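PDB 6A41: dehalogenase from Rhodospirillaceae, which probably eliminates halide from halohydrins, as a dehalogenase built on the short-chain dehydrogenase/reductase (Rossmann-like) fold. Local coordinates for residues A[132-140]-A[149-160]; A[79-87]-A[107-116]. All blocks are in the same frame, centred on the assembly; numbering follows the deposited sequence.

Contact 1: A[132-140]-A[149-160]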
ATOM      1  N   VAL A 132      13.656 -12.547   9.362  1.00  9.34           N
ATOM      2  CA  VAL A 132      12.731 -12.687   8.214  1.00  9.73           C
ATOM      3  C   VAL A 132      11.527 -13.488   8.663  1.00 10.10           C
ATOM      4  O   VAL A 132      11.681 -14.609   9.191  1.00 10.18           O
ATOM      5  CB  VAL A 132      13.370 -13.319   6.976  1.00 10.93           C
ATOM      6  CG1 VAL A 132      12.334 -13.555   5.845  1.00 10.78           C
ATOM      7  CG2 VAL A 132      14.691 -12.642   6.554  1.00 11.03           C
ATOM      8  N   PHE A 133      10.342 -12.888   8.589  1.00  9.58           N
ATOM      9  CA  PHE A 133       9.122 -13.599   8.804  1.00  9.94           C
ATOM     10  C   PHE A 133       8.713 -14.263   7.523  1.00  9.72           C
ATOM     11  O   PHE A 133       8.484 -13.574   6.462  1.00 10.01           O
ATOM     12  CB  PHE A 133       8.036 -12.668   9.367  1.00 10.86           C
ATOM     13  CG  PHE A 133       8.314 -12.146  10.758  1.00 12.43           C
ATOM     14  CD1 PHE A 133       9.152 -11.073  10.956  1.00 13.86           C
ATOM     15  CD2 PHE A 133       7.673 -12.654  11.840  1.00 14.65           C
ATOM     16  CE1 PHE A 133       9.403 -10.555  12.222  1.00 14.08           C
ATOM     17  CE2 PHE A 133       7.954 -12.154  13.134  1.00 14.88           C
ATOM     18  CZ  PHE A 133       8.862 -11.148  13.293  1.00 14.84           C
ATOM     19  N   VAL A 134       8.503 -15.541   7.522  1.00  9.08           N
ATOM     20  CA  VAL A 134       7.923 -16.149   6.297  1.00  9.57           C
ATOM     21  C   VAL A 134       6.418 -16.109   6.464  1.00 10.08           C
ATOM     22  O   VAL A 134       5.887 -16.736   7.387  1.00  9.29           O
ATOM     23  CB  VAL A 134       8.295 -17.565   6.076  1.00  9.88           C
ATOM     24  CG1 VAL A 134       7.899 -18.007   4.681  1.00 10.06           C
ATOM     25  CG2 VAL A 134       9.808 -17.676   6.225  1.00 10.02           C
ATOM     26  N   SER A 135       5.765 -15.321   5.608  1.00 10.19           N
ATOM     27  CA  SER A 135       4.346 -14.967   5.831  1.00 11.04           C
ATOM     28  C   SER A 135       3.534 -15.153   4.518  1.00 10.86           C
ATOM     29  O   SER A 135       3.956 -15.940   3.662  1.00 11.65           O
ATOM     30  CB  SER A 135       4.203 -13.505   6.346  1.00 12.06           C
ATOM     31  OG  SER A 135       2.896 -13.251   6.844  1.00 13.50           O
ATOM     32  N   SER A 136       2.414 -14.464   4.394  1.00 10.08           N
ATOM     33  CA  SER A 136       1.506 -14.641   3.314  1.00 10.10           C
ATOM     34  C   SER A 136       1.207 -13.378   2.584  1.00 10.27           C
ATOM     35  O   SER A 136       1.189 -12.317   3.249  1.00 11.85           O
ATOM     36  CB  SER A 136       0.228 -15.290   3.808  1.00  9.94           C
ATOM     37  OG  SER A 136      -0.744 -15.350   2.799  1.00  9.09           O
ATOM     38  N   ALA A 137       1.065 -13.433   1.258  1.00  9.26           N
ATOM     39  CA  ALA A 137       0.541 -12.305   0.493  1.00  9.88           C
ATOM     40  C   ALA A 137      -1.005 -12.106   0.676  1.00 10.05           C
ATOM     41  O   ALA A 137      -1.557 -11.140   0.149  1.00 10.35           O
ATOM     42  CB  ALA A 137       0.885 -12.361  -1.030  1.00  9.96           C
ATOM     43  N   ALA A 138      -1.683 -13.080   1.284  1.00  9.51           N
ATOM     44  CA  ALA A 138      -3.099 -13.028   1.274  1.00 10.06           C
ATOM     45  C   ALA A 138      -3.699 -11.694   1.807  1.00  9.80           C
ATOM     46  O   ALA A 138      -4.610 -11.180   1.170  1.00  9.15           O
ATOM     47  CB  ALA A 138      -3.713 -14.131   2.057  1.00  9.61           C
ATOM     48  N   PRO A 139      -3.134 -11.120   2.905  1.00  9.51           N
ATOM     49  CA  PRO A 139      -3.688  -9.843   3.383  1.00 10.35           C
ATOM     50  C   PRO A 139      -3.617  -8.715   2.399  1.00 10.30           C
ATOM     51  O   PRO A 139      -4.392  -7.745   2.530  1.00  9.64           O
ATOM     52  CB  PRO A 139      -2.804  -9.523   4.584  1.00 10.33           C
ATOM     53  CG  PRO A 139      -2.306 -10.820   5.010  1.00 10.46           C
ATOM     54  CD  PRO A 139      -2.078 -11.577   3.764  1.00 10.10           C
ATOM     55  N   LEU A 140      -2.736  -8.830   1.387  1.00  9.90           N
ATOM     56  CA  LEU A 140      -2.615  -7.741   0.386  1.00 10.82           C
ATOM     57  C   LEU A 140      -3.820  -7.700  -0.568  1.00 11.03           C
ATOM     58  O   LEU A 140      -3.969  -6.727  -1.330  1.00 10.48           O
ATOM     59  CB  LEU A 140      -1.306  -7.881  -0.405  1.00 11.76           C
ATOM     60  CG  LEU A 140      -0.086  -7.710   0.528  1.00 14.92           C
ATOM     61  CD1 LEU A 140       1.215  -8.120  -0.261  1.00 15.75           C
ATOM     62  CD2 LEU A 140      -0.062  -6.381   1.234  1.00 16.41           C
ATOM     63  N   TYR A 149      -7.798 -16.693   8.914  1.00  8.87           N
ATOM     64  CA  TYR A 149      -6.471 -16.969   8.425  1.00  8.97           C
ATOM     65  C   TYR A 149      -5.773 -15.661   7.937  1.00  8.29           C
ATOM     66  O   TYR A 149      -4.601 -15.377   8.265  1.00  7.73           O
ATOM     67  CB  TYR A 149      -6.522 -17.965   7.282  1.00  9.27           C
ATOM     68  CG  TYR A 149      -5.144 -18.173   6.693  1.00  9.07           C
ATOM     69  CD1 TYR A 149      -4.179 -18.952   7.315  1.00  9.35           C
ATOM     70  CD2 TYR A 149      -4.750 -17.517   5.540  1.00  9.46           C
ATOM     71  CE1 TYR A 149      -2.898 -19.092   6.750  1.00  9.19           C
ATOM     72  CE2 TYR A 149      -3.461 -17.674   5.050  1.00  8.82           C
ATOM     73  CZ  TYR A 149      -2.581 -18.480   5.655  1.00  8.61           C
ATOM     74  OH  TYR A 149      -1.294 -18.582   5.124  1.00  8.54           O
ATOM     75  N   VAL A 150      -6.471 -14.879   7.150  1.00  8.37           N
ATOM     76  CA  VAL A 150      -5.870 -13.706   6.510  1.00  8.34           C
ATOM     77  C   VAL A 150      -5.499 -12.689   7.596  1.00  8.76           C
ATOM     78  O   VAL A 150      -4.458 -12.031   7.579  1.00  8.66           O
ATOM     79  CB  VAL A 150      -6.813 -13.116   5.415  1.00  8.50           C
ATOM     80  CG1 VAL A 150      -6.196 -11.859   4.822  1.00  8.75           C
ATOM     81  CG2 VAL A 150      -7.016 -14.129   4.299  1.00  9.02           C
ATOM     82  N   SER A 151      -6.418 -12.538   8.538  1.00  8.96           N
ATOM     83  CA  SER A 151      -6.243 -11.620   9.630  1.00  8.99           C
ATOM     84  C   SER A 151      -5.019 -12.006  10.464  1.00  8.55           C
ATOM     85  O   SER A 151      -4.208 -11.142  10.835  1.00  7.65           O
ATOM     86  CB  SER A 151      -7.537 -11.576  10.529  1.00  9.56           C
ATOM     87  OG  SER A 151      -7.246 -10.809  11.758  1.00  9.81           O
ATOM     88  N   ALA A 152      -4.841 -13.284  10.744  1.00  8.36           N
ATOM     89  CA  ALA A 152      -3.680 -13.694  11.524  1.00  8.50           C
ATOM     90  C   ALA A 152      -2.392 -13.476  10.739  1.00  8.47           C
ATOM     91  O   ALA A 152      -1.415 -13.100  11.319  1.00  8.44           O
ATOM     92  CB  ALA A 152      -3.804 -15.162  11.906  1.00  8.72           C
ATOM     93  N   ARG A 153      -2.382 -13.694   9.421  1.00  8.25           N
ATOM     94  CA  ARG A 153      -1.197 -13.358   8.581  1.00  8.17           C
ATOM     95  C   ARG A 153      -0.981 -11.861   8.601  1.00  7.89           C
ATOM     96  O   ARG A 153       0.123 -11.396   8.605  1.00  7.27           O
ATOM     97  CB  ARG A 153      -1.443 -13.783   7.159  1.00  8.33           C
ATOM     98  CG  ARG A 153      -1.299 -15.278   6.986  1.00  8.85           C
ATOM     99  CD  ARG A 153       0.093 -15.762   7.285  1.00  9.29           C
ATOM    100  NE  ARG A 153       0.409 -17.132   6.919  1.00  9.72           N
ATOM    101  CZ  ARG A 153       1.541 -17.740   7.306  1.00 10.19           C
ATOM    102  NH1 ARG A 153       2.415 -17.173   8.140  1.00  9.82           N
ATOM    103  NH2 ARG A 153       1.755 -18.950   6.920  1.00 10.79           N
ATOM    104  N   ALA A 154      -2.073 -11.100   8.541  1.00  8.03           N
ATOM    105  CA  ALA A 154      -1.921  -9.626   8.663  1.00  8.41           C
ATOM    106  C   ALA A 154      -1.235  -9.239  10.003  1.00  8.15           C
ATOM    107  O   ALA A 154      -0.523  -8.277  10.026  1.00  7.96           O
ATOM    108  CB  ALA A 154      -3.263  -8.927   8.579  1.00  8.33           C
ATOM    109  N   ALA A 155      -1.583  -9.931  11.095  1.00  8.29           N
ATOM    110  CA  ALA A 155      -0.976  -9.637  12.421  1.00  9.17           C
ATOM    111  C   ALA A 155       0.507  -9.884  12.357  1.00  9.05           C
ATOM    112  O   ALA A 155       1.295  -9.074  12.857  1.00 11.09           O
ATOM    113  CB  ALA A 155      -1.608 -10.474  13.524  1.00  9.31           C
ATOM    114  N   GLY A 156       0.866 -10.950  11.688  1.00  8.78           N
ATOM    115  CA  GLY A 156       2.275 -11.288  11.485  1.00  8.81           C
ATOM    116  C   GLY A 156       2.979 -10.187  10.724  1.00  8.66           C
ATOM    117  O   GLY A 156       4.061  -9.678  11.145  1.00  8.62           O
ATOM    118  N   ASN A 157       2.441  -9.865   9.544  1.00  8.40           N
ATOM    119  CA  ASN A 157       3.012  -8.828   8.727  1.00  8.63           C
ATOM    120  C   ASN A 157       3.098  -7.502   9.508  1.00  8.80           C
ATOM    121  O   ASN A 157       3.965  -6.692   9.276  1.00  9.04           O
ATOM    122  CB  ASN A 157       2.200  -8.595   7.424  1.00  8.65           C
ATOM    123  CG  ASN A 157       2.333  -9.749   6.449  1.00  9.43           C
ATOM    124  OD1 ASN A 157       3.180 -10.632   6.611  1.00 10.82           O
ATOM    125  ND2 ASN A 157       1.469  -9.789   5.458  1.00 10.04           N
ATOM    126  N   GLY A 158       2.130  -7.274  10.344  1.00  8.92           N
ATOM    127  CA  GLY A 158       2.016  -6.064  11.167  1.00  9.16           C
ATOM    128  C   GLY A 158       3.023  -5.934  12.340  1.00  9.56           C
ATOM    129  O   GLY A 158       3.148  -4.814  12.844  1.00  9.46           O
ATOM    130  N   LEU A 159       3.822  -6.948  12.585  1.00  8.91           N
ATOM    131  CA  LEU A 159       5.012  -6.762  13.467  1.00  9.89           C
ATOM    132  C   LEU A 159       6.222  -6.058  12.803  1.00  9.30           C
ATOM    133  O   LEU A 159       7.018  -5.419  13.480  1.00  9.23           O
ATOM    134  CB  LEU A 159       5.434  -8.082  13.968  1.00 10.50           C
ATOM    135  CG  LEU A 159       4.427  -8.776  14.897  1.00 11.53           C
ATOM    136  CD1 LEU A 159       4.879 -10.193  15.004  1.00 12.31           C
ATOM    137  CD2 LEU A 159       4.538  -8.119  16.258  1.00 12.18           C
ATOM    138  N   VAL A 160       6.296  -6.122  11.471  1.00  8.87           N
ATOM    139  CA  VAL A 160       7.515  -5.946  10.748  1.00  8.94           C
ATOM    140  C   VAL A 160       8.003  -4.530  10.797  1.00  9.00           C
ATOM    141  O   VAL A 160       9.135  -4.336  11.249  1.00  8.32           O
ATOM    142  CB  VAL A 160       7.331  -6.476   9.323  1.00  9.86           C
ATOM    143  CG1 VAL A 160       8.464  -6.108   8.403  1.00 10.25           C
ATOM    144  CG2 VAL A 160       7.223  -8.024   9.330  1.00 10.03           C
TER
HETATM  145  O   HOH W   1       2.448 -14.517   9.261  1.00 18.08           O
HETATM  146  O   HOH W   2      -1.157 -17.991   2.525  1.00 15.03           O
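Pro139 rests its ring on one turn of the helix 149-158: CG lies 3.5 Å from Ala154 N, a nitrogen already bonded to Val150 O, while CB faces Ala154 CB and CD meets Arg153 CB. Val150 closes one flank, its CG1 3.5 Å from Pro139 CA and its CG2 against Ala138 CB. At the other end Phe133, with CG beside the backbone N (chi1 -66°), drops its ring between two branches, CD1 4.0 Å from Val160 CG2 and CE2 near Leu159 CD1. Between these apolar ends runs Arg153. Bent at chi2 (-63°), its chain passes along Ser136, CD 3.5 Å from Ser136 CB, and lays one guanidinium face over the Ser135-Ser136 peptide. NE donates almost straight to Tyr149 OH (2.9 Å), which lies in the guanidinium plane, and NH1 donates to a water that itself donates to Ser135 OG. That hydroxyl gives its own proton to Asn157 OD1 (2.6 Å), approaching from above the carbonyl plane; Asn157 ND2 adds a weak bond to Ser136 O. Ser136 OG accepts from Ala138 N, an ST turn, and a second water links it to Tyr149 OH. The Ser136-Tyr149-Arg153 set matches the spacing of the catalytic triad in halohydrin dehalogenases, where arginine stands in for the usual lysine; this water's position is consistent with where those relatives hold the substrate oxygen. Strand 129-136 lies between strands 79-83 and 172-179, Arg153 NH2 reaches Asp84 O, and helix 147-158 packs against the second subunit.

Contact 2: A[79-87]-A[107-116]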
ATOM      1  N   ALA A  79      20.959 -14.724  11.202  1.00 11.43           N
ATOM      2  CA  ALA A  79      19.617 -14.532  10.732  1.00 11.37           C
ATOM      3  C   ALA A  79      18.629 -15.509  11.334  1.00 11.32           C
ATOM      4  O   ALA A  79      18.957 -16.746  11.483  1.00 12.06           O
ATOM      5  CB  ALA A  79      19.579 -14.754   9.210  1.00 11.55           C
ATOM      6  N   LEU A  80      17.491 -14.987  11.743  1.00 10.07           N
ATOM      7  CA  LEU A  80      16.358 -15.791  12.160  1.00  9.89           C
ATOM      8  C   LEU A  80      15.343 -15.842  11.037  1.00  9.41           C
ATOM      9  O   LEU A  80      14.792 -14.770  10.647  1.00  9.46           O
ATOM     10  CB  LEU A  80      15.726 -15.290  13.423  1.00  9.64           C
ATOM     11  CG  LEU A  80      14.351 -15.811  13.893  1.00  9.37           C
ATOM     12  CD1 LEU A  80      14.532 -17.310  14.202  1.00  9.70           C
ATOM     13  CD2 LEU A  80      13.844 -15.069  15.101  1.00  9.18           C
ATOM     14  N   VAL A  81      14.993 -17.025  10.585  1.00  8.91           N
ATOM     15  CA  VAL A  81      13.915 -17.149   9.639  1.00  8.71           C
ATOM     16  C   VAL A  81      12.718 -17.710  10.372  1.00  9.39           C
ATOM     17  O   VAL A  81      12.732 -18.932  10.786  1.00  8.30           O
ATOM     18  CB  VAL A  81      14.328 -18.075   8.469  1.00  9.30           C
ATOM     19  CG1 VAL A  81      13.172 -18.310   7.549  1.00  9.29           C
ATOM     20  CG2 VAL A  81      15.516 -17.524   7.720  1.00  9.51           C
ATOM     21  N   ASN A  82      11.741 -16.870  10.655  1.00  9.21           N
ATOM     22  CA  ASN A  82      10.570 -17.294  11.409  1.00  9.86           C
ATOM     23  C   ASN A  82       9.601 -17.895  10.352  1.00  9.79           C
ATOM     24  O   ASN A  82       8.911 -17.159   9.714  1.00  9.17           O
ATOM     25  CB  ASN A  82       9.896 -16.142  12.078  1.00 10.42           C
ATOM     26  CG  ASN A  82      10.494 -15.732  13.430  1.00 12.28           C
ATOM     27  OD1 ASN A  82      10.694 -14.541  13.662  1.00 15.88           O
ATOM     28  ND2 ASN A  82      10.557 -16.626  14.317  1.00 11.63           N
ATOM     29  N   ASN A  83       9.604 -19.207  10.200  1.00 10.11           N
ATOM     30  CA  ASN A  83       8.866 -19.971   9.246  1.00 10.77           C
ATOM     31  C   ASN A  83       7.642 -20.566   9.965  1.00 12.57           C
ATOM     32  O   ASN A  83       7.709 -21.541  10.642  1.00 12.75           O
ATOM     33  CB  ASN A  83       9.793 -21.001   8.652  1.00 10.63           C
ATOM     34  CG  ASN A  83       9.093 -21.960   7.730  1.00 10.38           C
ATOM     35  OD1 ASN A  83       8.488 -21.550   6.709  1.00 10.02           O
ATOM     36  ND2 ASN A  83       9.180 -23.226   8.030  1.00  9.93           N
ATOM     37  N   ASP A  84       6.542 -19.834   9.899  1.00 13.64           N
ATOM     38  CA  ASP A  84       5.350 -20.069  10.693  1.00 15.29           C
ATOM     39  C   ASP A  84       4.173 -20.361   9.761  1.00 14.18           C
ATOM     40  O   ASP A  84       3.982 -19.674   8.747  1.00 13.34           O
ATOM     41  CB  ASP A  84       5.068 -18.838  11.597  1.00 17.41           C
ATOM     42  CG  ASP A  84       6.320 -18.437  12.362  1.00 19.96           C
ATOM     43  OD1 ASP A  84       6.731 -19.201  13.240  1.00 22.75           O
ATOM     44  OD2 ASP A  84       6.925 -17.394  11.996  1.00 21.65           O
ATOM     45  N   ALA A  85       3.426 -21.419  10.102  1.00 13.64           N
ATOM     46  CA  ALA A  85       2.305 -21.879   9.303  1.00 13.50           C
ATOM     47  C   ALA A  85       1.260 -22.622  10.123  1.00 14.19           C
ATOM     48  O   ALA A  85       1.612 -23.534  10.810  1.00 14.56           O
ATOM     49  CB  ALA A  85       2.742 -22.737   8.187  1.00 13.18           C
ATOM     50  N   TYR A  86       0.034 -22.093  10.073  1.00 13.78           N
ATOM     51  CA  TYR A  86      -1.189 -22.693  10.609  1.00 14.38           C
ATOM     52  C   TYR A  86      -2.163 -22.907   9.420  1.00 13.35           C
ATOM     53  O   TYR A  86      -2.098 -22.117   8.452  1.00 13.81           O
ATOM     54  CB  TYR A  86      -1.817 -21.731  11.677  1.00 15.39           C
ATOM     55  CG  TYR A  86      -3.054 -22.243  12.379  1.00 15.34           C
ATOM     56  CD1 TYR A  86      -2.990 -23.108  13.470  1.00 17.61           C
ATOM     57  CD2 TYR A  86      -4.316 -21.948  11.871  1.00 17.38           C
ATOM     58  CE1 TYR A  86      -4.152 -23.643  14.078  1.00 17.96           C
ATOM     59  CE2 TYR A  86      -5.493 -22.426  12.473  1.00 17.09           C
ATOM     60  CZ  TYR A  86      -5.395 -23.247  13.581  1.00 18.17           C
ATOM     61  OH  TYR A  86      -6.569 -23.697  14.093  1.00 18.37           O
ATOM     62  N   PRO A  87      -3.009 -23.950   9.450  1.00 13.91           N
ATOM     63  CA  PRO A  87      -3.857 -24.210   8.276  1.00 14.24           C
ATOM     64  C   PRO A  87      -4.781 -23.044   7.936  1.00 14.23           C
ATOM     65  O   PRO A  87      -5.220 -22.334   8.852  1.00 14.09           O
ATOM     66  CB  PRO A  87      -4.672 -25.440   8.643  1.00 14.88           C
ATOM     67  CG  PRO A  87      -3.898 -26.089   9.732  1.00 15.78           C
ATOM     68  CD  PRO A  87      -3.117 -25.031  10.458  1.00 15.18           C
ATOM     69  N   VAL A 107      -0.112 -19.109  16.480  1.00 13.60           N
ATOM     70  CA  VAL A 107       0.923 -19.707  15.660  1.00 13.18           C
ATOM     71  C   VAL A 107       1.634 -18.686  14.745  1.00 12.45           C
ATOM     72  O   VAL A 107       2.835 -18.781  14.543  1.00 11.54           O
ATOM     73  CB  VAL A 107       0.343 -20.912  14.914  1.00 14.22           C
ATOM     74  CG1 VAL A 107       1.347 -21.418  13.890  1.00 15.53           C
ATOM     75  CG2 VAL A 107      -0.116 -22.025  15.868  1.00 15.07           C
HETATM   76  N   MSE A 108       0.914 -17.678  14.221  1.00 12.10           N
HETATM   77  CA  MSE A 108       1.376 -16.888  13.148  1.00 12.51           C
HETATM   78  C   MSE A 108       1.790 -15.489  13.618  1.00 12.32           C
HETATM   79  O   MSE A 108       2.427 -14.781  12.843  1.00 11.34           O
HETATM   80  CB  MSE A 108       0.420 -16.827  11.885  1.00 12.61           C
HETATM   81  CG  MSE A 108       0.394 -18.266  11.332  1.00 13.23           C
HETATM   82 SE   MSE A 108      -0.629 -18.433   9.694  1.00 17.54          SE
HETATM   83  CE  MSE A 108      -2.432 -17.983  10.410  1.00 16.67           C
ATOM     84  N   ALA A 109       1.420 -15.075  14.824  1.00 11.58           N
ATOM     85  CA  ALA A 109       1.811 -13.790  15.280  1.00 11.50           C
ATOM     86  C   ALA A 109       2.486 -13.870  16.653  1.00 11.78           C
ATOM     87  O   ALA A 109       3.602 -13.351  16.825  1.00 10.95           O
ATOM     88  CB  ALA A 109       0.647 -12.798  15.252  1.00 11.46           C
ATOM     89  N   VAL A 110       1.864 -14.534  17.611  1.00 12.33           N
ATOM     90  CA  VAL A 110       2.434 -14.527  18.991  1.00 12.45           C
ATOM     91  C   VAL A 110       3.718 -15.365  19.042  1.00 13.48           C
ATOM     92  O   VAL A 110       4.725 -14.854  19.573  1.00 13.38           O
ATOM     93  CB  VAL A 110       1.430 -15.040  20.031  1.00 13.66           C
ATOM     94  CG1 VAL A 110       2.080 -15.157  21.425  1.00 14.86           C
ATOM     95  CG2 VAL A 110       0.227 -14.187  20.025  1.00 13.11           C
ATOM     96  N   ALA A 111       3.716 -16.583  18.464  1.00 13.61           N
ATOM     97  CA  ALA A 111       4.905 -17.438  18.476  1.00 14.15           C
ATOM     98  C   ALA A 111       6.189 -16.830  17.819  1.00 13.75           C
ATOM     99  O   ALA A 111       7.238 -16.805  18.495  1.00 13.82           O
ATOM    100  CB  ALA A 111       4.611 -18.891  17.955  1.00 15.03           C
ATOM    101  N   PRO A 112       6.066 -16.210  16.619  1.00 12.51           N
ATOM    102  CA  PRO A 112       7.222 -15.580  16.009  1.00 12.40           C
ATOM    103  C   PRO A 112       7.635 -14.340  16.780  1.00 12.10           C
ATOM    104  O   PRO A 112       8.849 -14.067  16.821  1.00 10.92           O
ATOM    105  CB  PRO A 112       6.838 -15.346  14.552  1.00 12.42           C
ATOM    106  CG  PRO A 112       5.364 -15.447  14.596  1.00 13.45           C
ATOM    107  CD  PRO A 112       4.970 -16.350  15.662  1.00 12.88           C
ATOM    108  N   PHE A 113       6.682 -13.668  17.433  1.00 10.68           N
ATOM    109  CA  PHE A 113       7.084 -12.533  18.268  1.00 11.32           C
ATOM    110  C   PHE A 113       7.940 -13.044  19.447  1.00 11.02           C
ATOM    111  O   PHE A 113       8.976 -12.475  19.753  1.00 10.77           O
ATOM    112  CB  PHE A 113       5.868 -11.791  18.821  1.00 11.46           C
ATOM    113  CG  PHE A 113       6.206 -10.612  19.660  1.00 12.09           C
ATOM    114  CD1 PHE A 113       6.731  -9.502  19.112  1.00 12.67           C
ATOM    115  CD2 PHE A 113       6.050 -10.653  21.014  1.00 13.30           C
ATOM    116  CE1 PHE A 113       7.076  -8.387  19.894  1.00 13.48           C
ATOM    117  CE2 PHE A 113       6.428  -9.585  21.825  1.00 13.63           C
ATOM    118  CZ  PHE A 113       6.830  -8.414  21.249  1.00 13.89           C
ATOM    119  N   ARG A 114       7.490 -14.112  20.061  1.00 11.18           N
ATOM    120  CA  ARG A 114       8.254 -14.729  21.134  1.00 13.45           C
ATOM    121  C   ARG A 114       9.661 -15.127  20.730  1.00 13.11           C
ATOM    122  O   ARG A 114      10.628 -14.841  21.477  1.00 11.93           O
ATOM    123  CB  ARG A 114       7.439 -15.908  21.734  1.00 14.61           C
ATOM    124  CG  ARG A 114       8.105 -16.788  22.811  1.00 18.44           C
ATOM    125  CD  ARG A 114       8.499 -16.011  24.025  1.00 22.93           C
ATOM    126  NE  ARG A 114       9.034 -16.916  25.091  1.00 28.41           N
ATOM    127  CZ  ARG A 114       9.870 -16.545  26.071  1.00 29.60           C
ATOM    128  NH1 ARG A 114      10.259 -15.295  26.150  1.00 30.92           N
ATOM    129  NH2 ARG A 114      10.379 -17.439  26.915  1.00 31.04           N
ATOM    130  N   LEU A 115       9.784 -15.792  19.577  1.00 14.07           N
ATOM    131  CA  LEU A 115      11.066 -16.189  19.087  1.00 15.90           C
ATOM    132  C   LEU A 115      11.948 -14.981  18.827  1.00 15.81           C
ATOM    133  O   LEU A 115      13.150 -15.040  19.144  1.00 15.08           O
ATOM    134  CB  LEU A 115      11.042 -16.986  17.826  1.00 19.05           C
ATOM    135  CG  LEU A 115      10.761 -18.454  18.064  1.00 23.30           C
ATOM    136  CD1 LEU A 115      10.644 -19.107  16.709  1.00 26.53           C
ATOM    137  CD2 LEU A 115      11.776 -19.239  18.877  1.00 24.57           C
ATOM    138  N   THR A 116      11.381 -13.903  18.298  1.00 13.37           N
ATOM    139  CA  THR A 116      12.143 -12.677  18.087  1.00 12.38           C
ATOM    140  C   THR A 116      12.650 -12.074  19.403  1.00 12.04           C
ATOM    141  O   THR A 116      13.818 -11.663  19.476  1.00 11.45           O
ATOM    142  CB  THR A 116      11.359 -11.669  17.277  1.00 12.79           C
ATOM    143  OG1 THR A 116      10.889 -12.284  16.078  1.00 13.97           O
ATOM    144  CG2 THR A 116      12.159 -10.507  16.890  1.00 13.68           C
TER
HETATM  145  O   HOH W   3       4.694 -20.689  14.663  1.00 12.88           O
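Pro112, whose CB the Asn82 amide lies across, has its carbonyl O gripped by two donors from opposite faces of its plane: Thr116 N and Thr116 OG1, the latter at 2.8 Å. The threonine hydroxyl is thereby turned back onto its own helix, and Asn82 OD1 lies 3.3 Å from Thr116 OG1 without bonding to it. Asn82 holds its CG beside the backbone N (chi1 -84°), which sets the amide there, while ND2 slides along Leu115 to within 3.4 Å of Leu115 CD1. Leu80 CD2 extends the apolar side toward Leu115. With an alanine for Asn82, a gap would probably open beside Pro112 and Thr116 and the Leu115 side chain would be freer to shift. Two residues on, Asp84 reaches the same proline, OD2 3.3 Å from Pro112 CB, and a water donates to Asp84 OD1 and to Val107 O (2.7 Å), bridging Asp84 to the helix. Val107 O lies in a wider pi-type turn, and the helix kinks at Pro112, which has no N-H to offer the preceding turn. Tyr86 ends the contact: its CB meets Val107 CG1 at 3.9 Å, its CD1 meets Val107 CG2, and Met108, a selenomethionine bent at chi3 (-65°), brings SE and CE up to the same CB. Strand 79-83 runs between strands 7-10 and 129-136 of the parallel sheet. Helix 98-126 touches Phe133 of strand 129-136 through Pro112 and Thr116, flanks helix 147-158 through Met108, and meets the second subunit, where Phe113 and Phe101 of that chain meet edge-to-face.

Along the chain, strand 79-83 comes first, and contact 2 folds helix 98-126 back against it over a loop-and-helix excursion of 19 residues. The chain then enters the neighbouring strand 129-136, completing a beta-alpha-beta crossover, and contact 1 turns helix 147-158 back onto that strand after only eight intervening residues. The two closures follow in series and neither nests nor crosses. They are joined laterally: Asn82 pairs its backbone with Val132 and Val134 in the sheet. Together they fasten two central strands to two adjacent helices.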